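Long-range contact in N6 adenine specific DNA methylase (Encephalitozoon cuniculi, PDB 3Q87), which serves as the S-adenosylmethionine-binding catalytic subunit of the Mtq2-Trm112 complex, which methylates the translation termination factor eRF1: residues Thr115-Pro129 and Leu152-Ser164. Sequence-based numbering, arbitrary orientation.
Sequences TVGMLYLLVIEANRP and LGETVYIIKGEKS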
loop_
_atom_site.group_PDB
_atom_site.type_symbol
_atom_site.label_atom_id
_atom_site.label_comp_id
_atom_site.label_asym_id
_atom_site.label_seq_id
_atom_site.Cartn_x
_atom_site.Cartn_y
_atom_site.Cartn_z
ATOM N N THR B 115 -0.709 12.484 -1.092
ATOM C CA THR B 115 -0.266 13.420 -0.058
ATOM C C THR B 115 0.983 12.953 0.681
ATOM O O THR B 115 1.436 13.633 1.594
ATOM C CB THR B 115 -1.373 13.707 1.001
ATOM O OG1 THR B 115 -1.654 12.514 1.742
ATOM C CG2 THR B 115 -2.655 14.198 0.340
ATOM N N VAL B 116 1.537 11.800 0.305
ATOM C CA VAL B 116 2.718 11.275 0.998
ATOM C C VAL B 116 3.932 12.160 0.741
ATOM O O VAL B 116 3.933 12.957 -0.185
ATOM C CB VAL B 116 3.063 9.847 0.565
ATOM C CG1 VAL B 116 1.967 8.886 0.980
ATOM C CG2 VAL B 116 3.310 9.810 -0.946
ATOM N N GLY B 117 4.966 12.011 1.560
ATOM C CA GLY B 117 6.120 12.888 1.480
ATOM C C GLY B 117 6.949 12.733 0.212
ATOM O O GLY B 117 7.566 13.694 -0.245
ATOM N N MET B 118 6.961 11.528 -0.355
ATOM C CA MET B 118 7.781 11.238 -1.530
ATOM C C MET B 118 7.102 10.252 -2.469
ATOM O O MET B 118 6.440 9.318 -2.021
ATOM C CB MET B 118 9.118 10.657 -1.089
ATOM C CG MET B 118 10.202 10.708 -2.157
ATOM S SD MET B 118 11.722 9.965 -1.538
ATOM C CE MET B 118 12.006 10.997 -0.104
ATOM N N LEU B 119 7.278 10.451 -3.771
ATOM C CA LEU B 119 6.693 9.550 -4.756
ATOM C C LEU B 119 7.583 9.350 -5.975
ATOM O O LEU B 119 8.365 10.232 -6.346
ATOM C CB LEU B 119 5.306 10.042 -5.189
ATOM C CG LEU B 119 5.186 11.418 -5.847
ATOM C CD1 LEU B 119 5.440 11.348 -7.348
ATOM C CD2 LEU B 119 3.799 11.981 -5.572
ATOM N N TYR B 120 7.462 8.176 -6.586
ATOM C CA TYR B 120 8.133 7.887 -7.856
ATOM C C TYR B 120 7.043 7.471 -8.841
ATOM O O TYR B 120 6.312 6.508 -8.593
ATOM C CB TYR B 120 9.153 6.765 -7.678
ATOM C CG TYR B 120 10.286 7.126 -6.740
ATOM C CD1 TYR B 120 11.421 7.771 -7.208
ATOM C CD2 TYR B 120 10.206 6.846 -5.378
ATOM C CE1 TYR B 120 12.468 8.110 -6.342
ATOM C CE2 TYR B 120 11.242 7.183 -4.508
ATOM C CZ TYR B 120 12.368 7.814 -4.999
ATOM O OH TYR B 120 13.392 8.153 -4.140
ATOM N N LEU B 121 6.914 8.210 -9.938
ATOM C CA LEU B 121 5.837 7.980 -10.898
ATOM C C LEU B 121 6.405 7.778 -12.299
ATOM O O LEU B 121 7.288 8.511 -12.715
ATOM C CB LEU B 121 4.868 9.159 -10.898
ATOM C CG LEU B 121 3.724 9.137 -11.912
ATOM C CD1 LEU B 121 2.727 8.012 -11.592
ATOM C CD2 LEU B 121 3.011 10.492 -11.912
ATOM N N LEU B 122 5.903 6.781 -13.021
ATOM C CA LEU B 122 6.329 6.560 -14.392
ATOM C C LEU B 122 5.285 7.110 -15.348
ATOM O O LEU B 122 4.089 6.931 -15.150
ATOM C CB LEU B 122 6.572 5.071 -14.680
ATOM C CG LEU B 122 7.056 4.745 -16.109
ATOM C CD1 LEU B 122 7.826 3.444 -16.120
ATOM C CD2 LEU B 122 5.912 4.683 -17.128
ATOM N N VAL B 123 5.756 7.783 -16.392
ATOM C CA VAL B 123 4.884 8.370 -17.376
ATOM C C VAL B 123 5.540 8.164 -18.746
ATOM O O VAL B 123 6.721 7.889 -18.814
ATOM C CB VAL B 123 4.686 9.868 -17.080
ATOM C CG1 VAL B 123 4.172 10.571 -18.287
ATOM C CG2 VAL B 123 3.745 10.064 -15.884
ATOM N N ILE B 124 4.770 8.256 -19.824
ATOM C CA ILE B 124 5.355 8.222 -21.159
ATOM C C ILE B 124 5.153 9.560 -21.876
ATOM O O ILE B 124 4.369 10.387 -21.440
ATOM C CB ILE B 124 4.796 7.063 -22.011
ATOM C CG1 ILE B 124 3.290 7.221 -22.209
ATOM C CG2 ILE B 124 5.137 5.717 -21.367
ATOM C CD1 ILE B 124 2.715 6.253 -23.233
ATOM N N GLU B 125 5.875 9.767 -22.973
ATOM C CA GLU B 125 5.846 11.046 -23.674
ATOM C C GLU B 125 4.419 11.464 -24.021
ATOM O O GLU B 125 4.061 12.643 -23.926
ATOM C CB GLU B 125 6.705 10.974 -24.937
ATOM C CG GLU B 125 7.089 12.321 -25.520
ATOM C CD GLU B 125 8.211 12.193 -26.541
ATOM O OE1 GLU B 125 9.394 12.131 -26.132
ATOM O OE2 GLU B 125 7.910 12.147 -27.752
ATOM N N ALA B 126 3.597 10.496 -24.408
ATOM C CA ALA B 126 2.229 10.801 -24.814
ATOM C C ALA B 126 1.364 11.379 -23.685
ATOM O O ALA B 126 0.369 12.065 -23.945
ATOM C CB ALA B 126 1.573 9.583 -25.432
ATOM N N ASN B 127 1.741 11.119 -22.436
ATOM C CA ASN B 127 0.982 11.642 -21.304
ATOM C C ASN B 127 1.192 13.137 -21.078
ATOM O O ASN B 127 0.485 13.750 -20.279
ATOM C CB ASN B 127 1.328 10.883 -20.019
ATOM C CG ASN B 127 1.067 9.399 -20.136
ATOM O OD1 ASN B 127 0.135 8.978 -20.813
ATOM N ND2 ASN B 127 1.882 8.600 -19.475
ATOM N N ARG B 128 2.170 13.707 -21.778
ATOM C CA ARG B 128 2.578 15.103 -21.610
ATOM C C ARG B 128 3.198 15.318 -20.242
ATOM O O ARG B 128 2.581 15.907 -19.362
ATOM C CB ARG B 128 1.410 16.057 -21.856
ATOM C CG ARG B 128 1.003 16.134 -23.325
ATOM C CD ARG B 128 -0.267 16.969 -23.527
ATOM N NE ARG B 128 -0.594 17.161 -24.941
ATOM C CZ ARG B 128 -1.738 17.684 -25.382
ATOM N NH1 ARG B 128 -2.676 18.066 -24.519
ATOM N NH2 ARG B 128 -1.947 17.823 -26.688
ATOM N N PRO B 129 4.438 14.830 -20.067
ATOM C CA PRO B 129 5.141 14.761 -18.785
ATOM C C PRO B 129 5.191 16.107 -18.093
ATOM O O PRO B 129 5.156 16.178 -16.858
ATOM C CB PRO B 129 6.555 14.324 -19.182
ATOM C CG PRO B 129 6.391 13.636 -20.474
ATOM C CD PRO B 129 5.262 14.326 -21.175
ATOM N N LEU B 152 11.132 0.000 -26.463
ATOM C CA LEU B 152 10.306 -0.445 -27.590
ATOM C C LEU B 152 8.918 0.177 -27.553
ATOM O O LEU B 152 8.081 -0.210 -26.735
ATOM C CB LEU B 152 10.148 -1.965 -27.570
ATOM C CG LEU B 152 11.387 -2.758 -27.950
ATOM C CD1 LEU B 152 11.168 -4.213 -27.620
ATOM C CD2 LEU B 152 11.703 -2.561 -29.431
ATOM N N GLY B 153 8.660 1.134 -28.435
ATOM C CA GLY B 153 7.332 1.713 -28.502
ATOM C C GLY B 153 7.261 3.176 -28.129
ATOM O O GLY B 153 6.626 3.953 -28.828
ATOM N N GLU B 154 7.896 3.563 -27.026
ATOM C CA GLU B 154 7.876 4.972 -26.622
ATOM C C GLU B 154 9.036 5.350 -25.717
ATOM O O GLU B 154 9.994 4.596 -25.558
ATOM C CB GLU B 154 6.535 5.343 -25.963
ATOM C CG GLU B 154 6.263 6.858 -25.899
ATOM C CD GLU B 154 4.794 7.202 -26.089
ATOM O OE1 GLU B 154 4.032 6.331 -26.565
ATOM O OE2 GLU B 154 4.399 8.344 -25.777
ATOM N N THR B 155 8.956 6.540 -25.141
ATOM C CA THR B 155 9.993 7.000 -24.236
ATOM C C THR B 155 9.413 7.131 -22.835
ATOM O O THR B 155 8.346 7.704 -22.638
ATOM C CB THR B 155 10.588 8.343 -24.686
ATOM O OG1 THR B 155 9.598 9.369 -24.551
ATOM C CG2 THR B 155 11.024 8.271 -26.142
ATOM N N VAL B 156 10.133 6.597 -21.864
ATOM C CA VAL B 156 9.648 6.543 -20.501
ATOM C C VAL B 156 10.273 7.644 -19.652
ATOM O O VAL B 156 11.481 7.876 -19.724
ATOM C CB VAL B 156 9.993 5.178 -19.885
ATOM C CG1 VAL B 156 9.907 5.237 -18.379
ATOM C CG2 VAL B 156 9.082 4.120 -20.438
ATOM N N TYR B 157 9.449 8.312 -18.845
ATOM C CA TYR B 157 9.924 9.302 -17.884
ATOM C C TYR B 157 9.619 8.886 -16.449
ATOM O O TYR B 157 8.475 8.600 -16.098
ATOM C CB TYR B 157 9.286 10.663 -18.158
ATOM C CG TYR B 157 9.528 11.183 -19.560
ATOM C CD1 TYR B 157 10.429 12.218 -19.794
ATOM C CD2 TYR B 157 8.861 10.638 -20.648
ATOM C CE1 TYR B 157 10.658 12.697 -21.073
ATOM C CE2 TYR B 157 9.079 11.113 -21.936
ATOM C CZ TYR B 157 9.979 12.142 -22.142
ATOM O OH TYR B 157 10.201 12.615 -23.413
ATOM N N ILE B 158 10.648 8.857 -15.617
ATOM C CA ILE B 158 10.456 8.570 -14.208
ATOM C C ILE B 158 10.489 9.852 -13.390
ATOM O O ILE B 158 11.514 10.528 -13.279
ATOM C CB ILE B 158 11.492 7.582 -13.696
ATOM C CG1 ILE B 158 11.303 6.241 -14.417
ATOM C CG2 ILE B 158 11.384 7.443 -12.171
ATOM C CD1 ILE B 158 12.448 5.304 -14.217
ATOM N N ILE B 159 9.338 10.187 -12.831
ATOM C CA ILE B 159 9.195 11.403 -12.054
ATOM C C ILE B 159 9.405 11.139 -10.573
ATOM O O ILE B 159 8.819 10.217 -10.014
ATOM C CB ILE B 159 7.819 12.012 -12.288
ATOM C CG1 ILE B 159 7.659 12.361 -13.762
ATOM C CG2 ILE B 159 7.631 13.270 -11.459
ATOM C CD1 ILE B 159 6.384 13.130 -14.062
ATOM N N LYS B 160 10.271 11.927 -9.944
ATOM C CA LYS B 160 10.420 11.875 -8.495
ATOM C C LYS B 160 9.790 13.122 -7.894
ATOM O O LYS B 160 10.076 14.234 -8.327
ATOM C CB LYS B 160 11.878 11.762 -8.063
ATOM C CG LYS B 160 12.045 11.875 -6.558
ATOM C CD LYS B 160 13.467 11.598 -6.100
ATOM C CE LYS B 160 13.582 11.761 -4.587
ATOM N NZ LYS B 160 14.969 11.527 -4.111
ATOM N N GLY B 161 8.909 12.930 -6.917
ATOM C CA GLY B 161 8.229 14.043 -6.281
ATOM C C GLY B 161 8.489 14.048 -4.798
ATOM O O GLY B 161 8.482 12.999 -4.155
ATOM N N GLU B 162 8.737 15.225 -4.243
ATOM C CA GLU B 162 9.007 15.317 -2.817
ATOM C C GLU B 162 8.457 16.602 -2.231
ATOM O O GLU B 162 8.590 17.676 -2.812
ATOM C CB GLU B 162 10.504 15.187 -2.525
ATOM C CG GLU B 162 10.789 14.917 -1.050
ATOM C CD GLU B 162 12.257 14.669 -0.749
ATOM O OE1 GLU B 162 13.062 14.618 -1.700
ATOM O OE2 GLU B 162 12.600 14.524 0.446
ATOM N N LYS B 163 7.805 16.482 -1.084
ATOM C CA LYS B 163 7.372 17.662 -0.352
ATOM C C LYS B 163 8.529 18.251 0.459
ATOM O O LYS B 163 9.453 17.539 0.866
ATOM C CB LYS B 163 6.175 17.328 0.539
ATOM C CG LYS B 163 4.927 17.008 -0.277
ATOM C CD LYS B 163 3.698 16.824 0.602
ATOM C CE LYS B 163 2.429 16.792 -0.244
ATOM N NZ LYS B 163 1.215 17.126 0.568
ATOM N N SER B 164 8.485 19.557 0.678
ATOM C CA SER B 164 9.523 20.226 1.450
ATOM C C SER B 164 9.282 20.066 2.950
ATOM O O SER B 164 10.152 19.590 3.677
ATOM C CB SER B 164 9.570 21.701 1.073
ATOM O OG SER B 164 8.257 22.189 0.860
#
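The Tyr157 side chain leans over segment 115-129, to Pro129 and Glu125. Its CB lies beside Val123 O. The ring then turns along the other segment, with CG anti to the carbonyl carbon (chi1 -57°). Pro129 CG sits over the centre of one ring face, 3.9 Å from the centroid, a CH-pi contact. Val123 O lies at the ring edge, in plane. Tyr157 CE2 passes 3.6 Å from Glu125 N. At the tip, Tyr157 OH donates to Glu125 OE1 at 2.9 Å, and that oxygen accepts through its anti lone pair. Thr155 OG1 gives the same oxygen a longer bond of 3.2 Å, from above the carboxylate plane.

Glu154 grips the turn after strand 118-124. Its OE2 accepts from Ala126 N at 2.7 Å, nearly in line with the C-O bond, though the N-H...O angle is only 134°. OE1 rests against Ile124 CD1.

From there, strands 118-124 and 155-162 run antiparallel toward Gly117 and Lys163. Paired backbone bonds join Leu119 to Gly161, Leu121 to Ile159 and Val123 to Tyr157. Gly161 takes Leu119 CD1 against its backbone, 3.8 Å from Gly161 N. On the face with Met118 and Leu122, the extended Lys160 chain runs alongside the Tyr120 ring, with CD 3.6 Å from Tyr120 CE1. Glu20 of helix 8-20 binds both polar ends, as a salt bridge to Lys160 NZ and a hydrogen bond to Tyr120 OH. Leu122 CD1 meets Val156 CG1 on that face.

The pairing joins the last parallel strand to the antiparallel strand 155-162, as in the Rossmann-like methyltransferase fold. Leu122 lies close to Asn85, which binds S-adenosylmethionine. Two hydroxyl donors on Glu125 OE1 and the amide on Glu154 OE2 would probably stabilise both carboxylates as anions.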